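Local coordinates for RagB/SusD domain protein (Flavobacterium johnsoniae, PDB 5J90) that binds chitin and, as a SusD-like outer-membrane lipoprotein, probably captures chitin chains at the cell surface for uptake, at residues L81-D91 and V465-E474; A147-E156 and N478-K488. All blocks are in the same frame, centred on the assembly; numbering follows the deposited sequence. Where two conformers were deposited one is given.

Interaction 1 of 2, residues L81-D91 and V465-E474; sequences LLDNWNGFIWD and VRRINFVQSE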
loop_
_atom_site.group_PDB
_atom_site.type_symbol
_atom_site.label_atom_id
_atom_site.label_comp_id
_atom_site.label_asym_id
_atom_site.label_seq_id
_atom_site.Cartn_x
_atom_site.Cartn_y
_atom_site.Cartn_z
ATOM N N LEU A 81 -3.845 11.349 17.994
ATOM C CA LEU A 81 -5.164 10.726 17.970
ATOM C C LEU A 81 -5.595 10.364 19.381
ATOM O O LEU A 81 -4.833 9.740 20.129
ATOM C CB LEU A 81 -5.182 9.492 17.058
ATOM C CG LEU A 81 -4.837 9.735 15.583
ATOM C CD1 LEU A 81 -5.079 8.472 14.770
ATOM C CD2 LEU A 81 -5.645 10.895 15.020
ATOM N N LEU A 82 -6.809 10.765 19.745
ATOM C CA LEU A 82 -7.294 10.584 21.114
ATOM C C LEU A 82 -8.258 9.409 21.205
ATOM O O LEU A 82 -9.376 9.464 20.682
ATOM C CB LEU A 82 -7.945 11.869 21.640
ATOM C CG LEU A 82 -7.028 13.098 21.696
ATOM C CD1 LEU A 82 -7.757 14.287 22.319
ATOM C CD2 LEU A 82 -5.727 12.817 22.456
ATOM N N ASP A 83 -7.815 8.336 21.856
ATOM C CA ASP A 83 -8.618 7.117 21.935
ATOM C C ASP A 83 -9.958 7.356 22.626
ATOM O O ASP A 83 -10.951 6.703 22.306
ATOM C CB ASP A 83 -7.863 6.006 22.668
ATOM C CG ASP A 83 -6.688 5.455 21.869
ATOM O OD1 ASP A 83 -6.357 5.985 20.781
ATOM O OD2 ASP A 83 -6.069 4.485 22.354
ATOM N N ASN A 84 -9.978 8.292 23.574
ATOM C CA ASN A 84 -11.204 8.608 24.297
ATOM C C ASN A 84 -12.237 9.313 23.413
ATOM O O ASN A 84 -13.433 9.265 23.682
ATOM C CB ASN A 84 -10.909 9.424 25.565
ATOM C CG ASN A 84 -10.011 10.619 25.303
ATOM O OD1 ASN A 84 -8.925 10.484 24.738
ATOM N ND2 ASN A 84 -10.452 11.800 25.732
ATOM N N TRP A 85 -11.773 9.946 22.339
ATOM C CA TRP A 85 -12.680 10.532 21.349
ATOM C C TRP A 85 -13.105 9.502 20.306
ATOM O O TRP A 85 -14.289 9.336 20.012
ATOM C CB TRP A 85 -11.996 11.684 20.614
ATOM C CG TRP A 85 -11.768 12.932 21.422
ATOM C CD1 TRP A 85 -11.986 13.117 22.764
ATOM C CD2 TRP A 85 -11.274 14.176 20.919
ATOM N NE1 TRP A 85 -11.659 14.412 23.116
ATOM C CE2 TRP A 85 -11.221 15.080 22.002
ATOM C CE3 TRP A 85 -10.877 14.619 19.651
ATOM C CZ2 TRP A 85 -10.781 16.396 21.853
ATOM C CZ3 TRP A 85 -10.443 15.922 19.504
ATOM C CH2 TRP A 85 -10.399 16.801 20.601
ATOM N N ASN A 86 -12.117 8.808 19.753
ATOM C CA ASN A 86 -12.330 8.036 18.534
ATOM C C ASN A 86 -13.051 6.713 18.746
ATOM O O ASN A 86 -13.624 6.148 17.813
ATOM C CB ASN A 86 -11.004 7.855 17.794
ATOM C CG ASN A 86 -10.391 9.180 17.388
ATOM O OD1 ASN A 86 -11.112 10.122 17.049
ATOM N ND2 ASN A 86 -9.068 9.270 17.435
ATOM N N GLY A 87 -13.050 6.218 19.980
ATOM C CA GLY A 87 -13.803 5.022 20.302
ATOM C C GLY A 87 -15.288 5.153 20.011
ATOM O O GLY A 87 -15.948 4.167 19.698
ATOM N N PHE A 88 -15.812 6.371 20.096
ATOM C CA PHE A 88 -17.228 6.609 19.816
ATOM C C PHE A 88 -17.644 6.182 18.410
ATOM O O PHE A 88 -18.773 5.730 18.204
ATOM C CB PHE A 88 -17.581 8.083 20.037
ATOM C CG PHE A 88 -17.787 8.442 21.481
ATOM C CD1 PHE A 88 -16.714 8.771 22.292
ATOM C CD2 PHE A 88 -19.062 8.433 22.026
ATOM C CE1 PHE A 88 -16.912 9.093 23.639
ATOM C CE2 PHE A 88 -19.269 8.756 23.366
ATOM C CZ PHE A 88 -18.191 9.088 24.170
ATOM N N ILE A 89 -16.734 6.319 17.445
ATOM C CA ILE A 89 -17.038 5.955 16.062
ATOM C C ILE A 89 -17.410 4.480 15.989
ATOM O O ILE A 89 -18.445 4.097 15.438
ATOM C CB ILE A 89 -15.820 6.198 15.146
ATOM C CG1 ILE A 89 -15.297 7.633 15.276
ATOM C CG2 ILE A 89 -16.171 5.852 13.703
ATOM C CD1 ILE A 89 -13.925 7.833 14.641
ATOM N N TRP A 90 -16.551 3.646 16.568
ATOM C CA TRP A 90 -16.745 2.208 16.539
ATOM C C TRP A 90 -17.955 1.812 17.383
ATOM O O TRP A 90 -18.832 1.058 16.938
ATOM C CB TRP A 90 -15.478 1.530 17.065
ATOM C CG TRP A 90 -15.474 0.035 17.012
ATOM C CD1 TRP A 90 -16.073 -0.831 17.885
ATOM C CD2 TRP A 90 -14.797 -0.775 16.048
ATOM N NE1 TRP A 90 -15.822 -2.134 17.510
ATOM C CE2 TRP A 90 -15.038 -2.125 16.383
ATOM C CE3 TRP A 90 -14.010 -0.490 14.925
ATOM C CZ2 TRP A 90 -14.514 -3.185 15.638
ATOM C CZ3 TRP A 90 -13.494 -1.544 14.189
ATOM C CH2 TRP A 90 -13.755 -2.867 14.542
ATOM N N ASP A 91 -18.011 2.324 18.607
ATOM C CA ASP A 91 -19.019 1.849 19.547
ATOM C C ASP A 91 -20.445 2.196 19.094
ATOM O O ASP A 91 -21.330 1.334 19.103
ATOM C CB ASP A 91 -18.704 2.331 20.968
ATOM C CG ASP A 91 -17.399 1.744 21.506
ATOM O OD1 ASP A 91 -17.029 0.636 21.079
ATOM O OD2 ASP A 91 -16.736 2.393 22.347
ATOM N N VAL A 465 -3.528 12.354 8.410
ATOM C CA VAL A 465 -4.087 11.154 9.016
ATOM C C VAL A 465 -4.622 10.221 7.940
ATOM O O VAL A 465 -5.485 10.603 7.136
ATOM C CB VAL A 465 -5.216 11.504 10.009
ATOM C CG1 VAL A 465 -5.721 10.239 10.677
ATOM C CG2 VAL A 465 -4.733 12.527 11.045
ATOM N N ARG A 466 -4.096 8.999 7.910
ATOM C CA ARG A 466 -4.513 8.024 6.898
ATOM C C ARG A 466 -5.578 7.066 7.435
ATOM O O ARG A 466 -6.317 6.457 6.662
ATOM C CB ARG A 466 -3.317 7.249 6.325
ATOM C CG ARG A 466 -2.160 8.133 5.862
ATOM C CD ARG A 466 -2.556 9.279 4.935
ATOM N NE ARG A 466 -2.962 8.822 3.603
ATOM C CZ ARG A 466 -3.086 9.619 2.543
ATOM N NH1 ARG A 466 -2.815 10.918 2.625
ATOM N NH2 ARG A 466 -3.457 9.117 1.377
ATOM N N ARG A 467 -5.650 6.917 8.760
ATOM C CA ARG A 467 -6.645 6.045 9.387
ATOM C C ARG A 467 -6.700 6.352 10.868
ATOM O O ARG A 467 -5.861 7.091 11.383
ATOM C CB ARG A 467 -6.288 4.559 9.199
ATOM C CG ARG A 467 -5.022 4.150 9.961
ATOM C CD ARG A 467 -4.703 2.676 9.777
ATOM N NE ARG A 467 -5.602 1.784 10.522
ATOM C CZ ARG A 467 -5.388 1.374 11.770
ATOM N NH1 ARG A 467 -4.339 1.813 12.465
ATOM N NH2 ARG A 467 -6.231 0.512 12.321
ATOM N N ILE A 468 -7.682 5.761 11.549
ATOM C CA ILE A 468 -7.720 5.806 13.008
ATOM C C ILE A 468 -7.344 4.426 13.543
ATOM O O ILE A 468 -7.672 3.392 12.951
ATOM C CB ILE A 468 -9.097 6.294 13.523
ATOM C CG1 ILE A 468 -9.356 7.705 12.991
ATOM C CG2 ILE A 468 -9.165 6.253 15.059
ATOM C CD1 ILE A 468 -10.696 8.311 13.414
ATOM N N ASN A 469 -6.628 4.424 14.666
ATOM C CA ASN A 469 -6.187 3.184 15.308
ATOM C C ASN A 469 -7.326 2.417 15.981
ATOM O O ASN A 469 -8.353 3.005 16.346
ATOM C CB ASN A 469 -5.052 3.464 16.306
ATOM C CG ASN A 469 -5.443 4.479 17.362
ATOM O OD1 ASN A 469 -5.810 5.616 17.046
ATOM N ND2 ASN A 469 -5.386 4.069 18.626
ATOM N N PHE A 470 -7.152 1.110 16.128
ATOM C CA PHE A 470 -8.201 0.264 16.699
ATOM C C PHE A 470 -8.569 0.736 18.115
ATOM O O PHE A 470 -7.726 1.269 18.845
ATOM C CB PHE A 470 -7.775 -1.209 16.669
ATOM C CG PHE A 470 -7.574 -1.757 15.277
ATOM C CD1 PHE A 470 -8.547 -1.608 14.302
ATOM C CD2 PHE A 470 -6.402 -2.432 14.947
ATOM C CE1 PHE A 470 -8.359 -2.131 13.016
ATOM C CE2 PHE A 470 -6.201 -2.945 13.673
ATOM C CZ PHE A 470 -7.171 -2.802 12.709
ATOM N N VAL A 471 -9.831 0.547 18.490
ATOM C CA VAL A 471 -10.390 1.265 19.642
ATOM C C VAL A 471 -10.265 0.548 20.994
ATOM O O VAL A 471 -10.055 -0.677 21.071
ATOM C CB VAL A 471 -11.870 1.665 19.388
ATOM C CG1 VAL A 471 -11.990 2.448 18.085
ATOM C CG2 VAL A 471 -12.770 0.443 19.375
ATOM N N GLN A 472 -10.424 1.337 22.054
ATOM C CA GLN A 472 -10.217 0.859 23.418
ATOM C C GLN A 472 -11.157 -0.257 23.817
ATOM O O GLN A 472 -10.741 -1.202 24.480
ATOM C CB GLN A 472 -10.376 2.005 24.417
ATOM C CG GLN A 472 -9.289 3.038 24.361
ATOM C CD GLN A 472 -9.560 4.193 25.316
ATOM O OE1 GLN A 472 -10.711 4.571 25.543
ATOM N NE2 GLN A 472 -8.503 4.756 25.859
ATOM N N SER A 473 -12.425 -0.154 23.439
ATOM C CA SER A 473 -13.387 -1.175 23.839
ATOM C C SER A 473 -12.997 -2.525 23.253
ATOM O O SER A 473 -13.232 -3.577 23.858
ATOM C CB SER A 473 -14.807 -0.802 23.424
ATOM O OG SER A 473 -14.912 -0.814 22.003
ATOM N N GLU A 474 -12.390 -2.489 22.069
ATOM C CA GLU A 474 -11.961 -3.698 21.378
ATOM C C GLU A 474 -10.692 -4.286 21.981
ATOM O O GLU A 474 -10.599 -5.498 22.164
ATOM C CB GLU A 474 -11.787 -3.400 19.883
ATOM C CG GLU A 474 -13.113 -3.275 19.152
ATOM C CD GLU A 474 -13.756 -4.623 18.950
ATOM O OE1 GLU A 474 -13.096 -5.510 18.361
ATOM O OE2 GLU A 474 -14.914 -4.807 19.390
HETATM O O HOH W 1 -7.570 7.064 18.555
HETATM O O HOH W 2 -10.410 4.147 21.139
HETATM O O HOH W 3 -6.991 1.935 21.629
HETATM O O HOH W 4 -6.366 3.912 25.016
HETATM O O HOH W 5 -13.752 2.268 22.440
#
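Val471 and Ile468 pack against the first turns of helix 83-108, where a loop of this largely helical SusD-like fold leads into the short helix 472-477. The tight side is apolar. Ile468 and Ile89 meet tip to tip, with CD1 of Ile468 only 3.5 Å from CD1 of Ile89. The other branch of Ile468, CG2, rests on CB of Asn86. Phe134 and Trp60 also cover this side. Arg467 O, next to Leu81 CD1, is buried without a polar partner. Val471 CG2 lies over one face of the Trp90 indole, 3.9 Å from the centroid of the five-membered ring, a CH-pi contact. The ring is within reach because CG of Trp90 stands opposite the backbone N (chi1 -176°). CG of Glu474 comes obliquely to the indole, 3.4 Å from NE1 of Trp90, while its OE1 turns to Tyr151 and Asn478. CG1 of Val471 fits against CA of Gly87.

The other side is polar and wet. Asn469 ND2 gives a nearly straight bond to Asp83 OD1 (3.0 Å, 174°). The N-H comes to the syn side of that oxygen, 33° out of the carboxylate plane. One water joins Asp83 OD1, Asn469 OD1 and Asn86 ND2; Asn76 holds Asn86 OD1. Others link Asp83 OD2 to Phe470 O, and Asp83 O to Gln472 N. At the far end, Ser473 OG donates to the syn lone pair of Asp91 OD1 at 2.7 Å.

Interaction 2 of 2, residues A147-E156 and N478-K488; sequences ATIAYDSQEE and NSGGVATGVSK
Asn478, the N-cap of helix 479-489, pairs through its amide with the backbone of Ile149, and extended residues 148-153 then run along that helix. Direct hydrogen bonds come first. Asn478 OD1 accepts from Ile149 N at 3.0 Å, and Asn478 ND2 returns a bond to Ile149 O, in the carbonyl plane and on a lone pair. ND2 also bonds to Glu474 OE1. A chi1 of -172° swings the amide of Asn478 away from its own N and toward Ile149. The same OD1 takes a weak capping bond from Gly481 N. Next along the chain, Tyr151 N points almost straight at Thr484 OG1 (2.9 Å, 177°). That hydroxyl donates in turn to Gly481 O. In the conformer given, the extended Lys488 chain brings NZ to Tyr151 O at 2.7 Å, nearly end-on to the carbonyl.

Packing relies on glycines. Gly480, Gly481 and Gly485 lie against the segment and let the backbones come close, with CA of Ala150 and CA of Gly481 4.4 Å apart. Gly481 CA sits 3.3 Å from Ile149 O in a CA-H...O contact. Tyr151 CD2 is 3.6 Å from Gly485 CA.

Beside Lys488, Ser153 and Glu156 form a capping box that starts helix 154-177. Lys488 O also bonds to Asn504 of the second subunit. The Asn478 and Thr484 bonds use main-chain groups of Ile149 and Tyr151, so they fix the backbone path leading toward helix 154-177.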
loop_
_atom_site.group_PDB
_atom_site.type_symbol
_atom_site.label_atom_id
_atom_site.label_comp_id
_atom_site.label_asym_id
_atom_site.label_seq_id
_atom_site.Cartn_x
_atom_site.Cartn_y
_atom_site.Cartn_z
ATOM N N ALA A 147 -14.711 -16.185 21.933
ATOM C CA ALA A 147 -13.984 -15.195 22.723
ATOM C C ALA A 147 -13.259 -14.215 21.804
ATOM O O ALA A 147 -13.133 -13.030 22.112
ATOM C CB ALA A 147 -12.998 -15.879 23.659
ATOM N N THR A 148 -12.778 -14.730 20.679
ATOM C CA THR A 148 -12.188 -13.895 19.640
ATOM C C THR A 148 -13.200 -13.664 18.525
ATOM O O THR A 148 -13.621 -14.610 17.857
ATOM C CB THR A 148 -10.930 -14.550 19.039
ATOM O OG1 THR A 148 -9.859 -14.484 19.988
ATOM C CG2 THR A 148 -10.507 -13.840 17.750
ATOM N N ILE A 149 -13.608 -12.408 18.345
ATOM C CA ILE A 149 -14.414 -12.035 17.186
ATOM C C ILE A 149 -13.456 -11.442 16.155
ATOM O O ILE A 149 -12.979 -10.310 16.299
ATOM C CB ILE A 149 -15.535 -11.037 17.539
ATOM C CG1 ILE A 149 -16.402 -11.598 18.675
ATOM C CG2 ILE A 149 -16.377 -10.724 16.301
ATOM C CD1 ILE A 149 -17.450 -10.631 19.178
ATOM N N ALA A 150 -13.134 -12.243 15.147
ATOM C CA ALA A 150 -12.098 -11.876 14.189
ATOM C C ALA A 150 -12.513 -10.736 13.263
ATOM O O ALA A 150 -13.693 -10.565 12.938
ATOM C CB ALA A 150 -11.666 -13.092 13.376
ATOM N N TYR A 151 -11.512 -9.961 12.857
ATOM C CA TYR A 151 -11.701 -8.894 11.879
ATOM C C TYR A 151 -11.498 -9.455 10.476
ATOM O O TYR A 151 -10.693 -10.362 10.278
ATOM C CB TYR A 151 -10.674 -7.790 12.096
ATOM C CG TYR A 151 -10.869 -6.899 13.318
ATOM C CD1 TYR A 151 -11.325 -7.406 14.539
ATOM C CD2 TYR A 151 -10.537 -5.551 13.260
ATOM C CE1 TYR A 151 -11.470 -6.573 15.651
ATOM C CE2 TYR A 151 -10.678 -4.715 14.367
ATOM C CZ TYR A 151 -11.139 -5.233 15.560
ATOM O OH TYR A 151 -11.283 -4.398 16.648
ATOM N N ASP A 152 -12.218 -8.900 9.506
ATOM C CA ASP A 152 -11.934 -9.168 8.100
ATOM C C ASP A 152 -10.923 -8.142 7.577
ATOM O O ASP A 152 -10.845 -7.023 8.085
ATOM C CB ASP A 152 -13.198 -9.027 7.248
ATOM C CG ASP A 152 -14.298 -10.004 7.608
ATOM O OD1 ASP A 152 -14.064 -10.968 8.362
ATOM O OD2 ASP A 152 -15.421 -9.803 7.092
ATOM N N SER A 153 -10.171 -8.510 6.538
ATOM C CA SER A 153 -9.329 -7.517 5.879
ATOM C C SER A 153 -10.220 -6.523 5.133
ATOM O O SER A 153 -11.356 -6.835 4.776
ATOM C CB SER A 153 -8.360 -8.171 4.897
ATOM O OG SER A 153 -9.066 -8.640 3.758
ATOM N N GLN A 154 -9.708 -5.324 4.898
ATOM C CA GLN A 154 -10.491 -4.369 4.126
ATOM C C GLN A 154 -10.814 -4.881 2.721
ATOM O O GLN A 154 -11.908 -4.644 2.208
ATOM C CB GLN A 154 -9.799 -3.020 4.060
ATOM C CG GLN A 154 -10.645 -1.968 3.344
ATOM C CD GLN A 154 -9.973 -0.618 3.351
ATOM O OE1 GLN A 154 -8.969 -0.417 2.666
ATOM N NE2 GLN A 154 -10.503 0.319 4.145
ATOM N N GLU A 155 -9.863 -5.582 2.106
ATOM C CA GLU A 155 -10.096 -6.185 0.796
ATOM C C GLU A 155 -11.314 -7.113 0.812
ATOM O O GLU A 155 -12.152 -7.082 -0.093
ATOM C CB GLU A 155 -8.834 -6.928 0.349
ATOM C CG GLU A 155 -8.885 -7.493 -1.086
ATOM C CD GLU A 155 -9.302 -8.955 -1.169
ATOM O OE1 GLU A 155 -9.274 -9.669 -0.141
ATOM O OE2 GLU A 155 -9.660 -9.401 -2.286
ATOM N N GLU A 156 -11.399 -7.947 1.843
ATOM C CA GLU A 156 -12.536 -8.844 2.033
ATOM C C GLU A 156 -13.835 -8.084 2.274
ATOM O O GLU A 156 -14.886 -8.460 1.740
ATOM C CB GLU A 156 -12.276 -9.785 3.218
ATOM C CG GLU A 156 -11.248 -10.868 2.913
ATOM C CD GLU A 156 -10.650 -11.496 4.168
ATOM O OE1 GLU A 156 -10.953 -11.077 5.317
ATOM O OE2 GLU A 156 -9.846 -12.439 4.001
ATOM N N ASN A 478 -12.040 -7.577 23.295
ATOM C CA ASN A 478 -11.848 -8.439 22.133
ATOM C C ASN A 478 -10.391 -8.407 21.702
ATOM O O ASN A 478 -10.091 -8.215 20.520
ATOM C CB ASN A 478 -12.750 -7.976 20.974
ATOM C CG ASN A 478 -12.749 -8.938 19.791
ATOM O OD1 ASN A 478 -12.494 -10.135 19.930
ATOM N ND2 ASN A 478 -13.067 -8.411 18.609
ATOM N N SER A 479 -9.478 -8.598 22.651
ATOM C CA SER A 479 -8.054 -8.481 22.344
ATOM C C SER A 479 -7.624 -9.468 21.256
ATOM O O SER A 479 -6.774 -9.149 20.428
ATOM C CB SER A 479 -7.205 -8.653 23.605
ATOM O OG SER A 479 -7.399 -9.941 24.156
ATOM N N GLY A 480 -8.221 -10.655 21.245
ATOM C CA GLY A 480 -7.901 -11.637 20.224
ATOM C C GLY A 480 -8.323 -11.140 18.851
ATOM O O GLY A 480 -7.629 -11.350 17.847
ATOM N N GLY A 481 -9.467 -10.467 18.802
ATOM C CA GLY A 481 -9.961 -9.908 17.555
ATOM C C GLY A 481 -9.063 -8.785 17.076
ATOM O O GLY A 481 -8.720 -8.716 15.888
ATOM N N VAL A 482 -8.678 -7.893 17.976
ATOM C CA VAL A 482 -7.774 -6.817 17.597
ATOM C C VAL A 482 -6.482 -7.367 16.992
ATOM O O VAL A 482 -5.967 -6.821 16.017
ATOM C CB VAL A 482 -7.481 -5.875 18.776
ATOM C CG1 VAL A 482 -6.433 -4.835 18.388
ATOM C CG2 VAL A 482 -8.771 -5.203 19.229
ATOM N N ALA A 483 -5.962 -8.454 17.553
ATOM C CA ALA A 483 -4.761 -9.073 16.996
ATOM C C ALA A 483 -4.972 -9.468 15.538
ATOM O O ALA A 483 -4.069 -9.274 14.707
ATOM C CB ALA A 483 -4.325 -10.285 17.840
ATOM N N THR A 484 -6.140 -10.019 15.213
ATOM C CA THR A 484 -6.435 -10.334 13.813
ATOM C C THR A 484 -6.526 -9.062 12.972
ATOM O O THR A 484 -6.098 -9.053 11.817
ATOM C CB THR A 484 -7.699 -11.222 13.607
ATOM O OG1 THR A 484 -8.895 -10.475 13.885
ATOM C CG2 THR A 484 -7.642 -12.485 14.481
ATOM N N GLY A 485 -7.061 -7.986 13.543
ATOM C CA GLY A 485 -7.125 -6.724 12.821
ATOM C C GLY A 485 -5.742 -6.181 12.521
ATOM O O GLY A 485 -5.473 -5.732 11.405
ATOM N N VAL A 486 -4.851 -6.225 13.507
ATOM C CA VAL A 486 -3.482 -5.766 13.300
ATOM C C VAL A 486 -2.787 -6.618 12.228
ATOM O O VAL A 486 -2.097 -6.085 11.348
ATOM C CB VAL A 486 -2.707 -5.733 14.630
ATOM C CG1 VAL A 486 -1.257 -5.344 14.390
ATOM C CG2 VAL A 486 -3.369 -4.754 15.587
ATOM N N SER A 487 -2.993 -7.932 12.264
ATOM C CA SER A 487 -2.439 -8.800 11.233
ATOM C C SER A 487 -2.916 -8.351 9.858
ATOM O O SER A 487 -2.117 -8.221 8.929
ATOM C CB SER A 487 -2.819 -10.264 11.473
ATOM O OG SER A 487 -2.265 -10.745 12.691
ATOM N N LYS A 488 -4.213 -8.086 9.733
ATOM C CA LYS A 488 -4.796 -7.764 8.436
ATOM C C LYS A 488 -4.522 -6.318 7.999
ATOM O O LYS A 488 -4.758 -5.957 6.842
ATOM C CB LYS A 488 -6.285 -8.136 8.418
ATOM C CG LYS A 488 -6.466 -9.663 8.389
ATOM C CD LYS A 488 -7.862 -10.142 8.748
ATOM C CE LYS A 488 -7.842 -11.641 9.044
ATOM N NZ LYS A 488 -9.215 -12.232 9.101
HETATM O O HOH W 6 -10.492 -11.939 22.651
HETATM O O HOH W 7 -6.803 -4.884 5.254
#

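Interactions 1 and 2 form one continuous patch, with centres about 15 Å apart. The segment 465-474 of interaction 1 runs into helix 472-477, and helix 479-489 of interaction 2 follows it directly in the chain. Glu474 and Tyr151 join the two contacts: Glu474 OE1 lies 2.7 Å from Tyr151 OH, a probable hydrogen bond. The Tyr151 ring also meets the Trp90 ring, with planes about 20° apart, and the Phe470 ring edge-to-face. Phe470 packs on the helix of interaction 2, its CE2 3.5 Å from Gly485 C. Through these residues the starts of helices 83-108 and 154-177 are tied to the same C-terminal region. No chitin ligand marks a binding site at either contact.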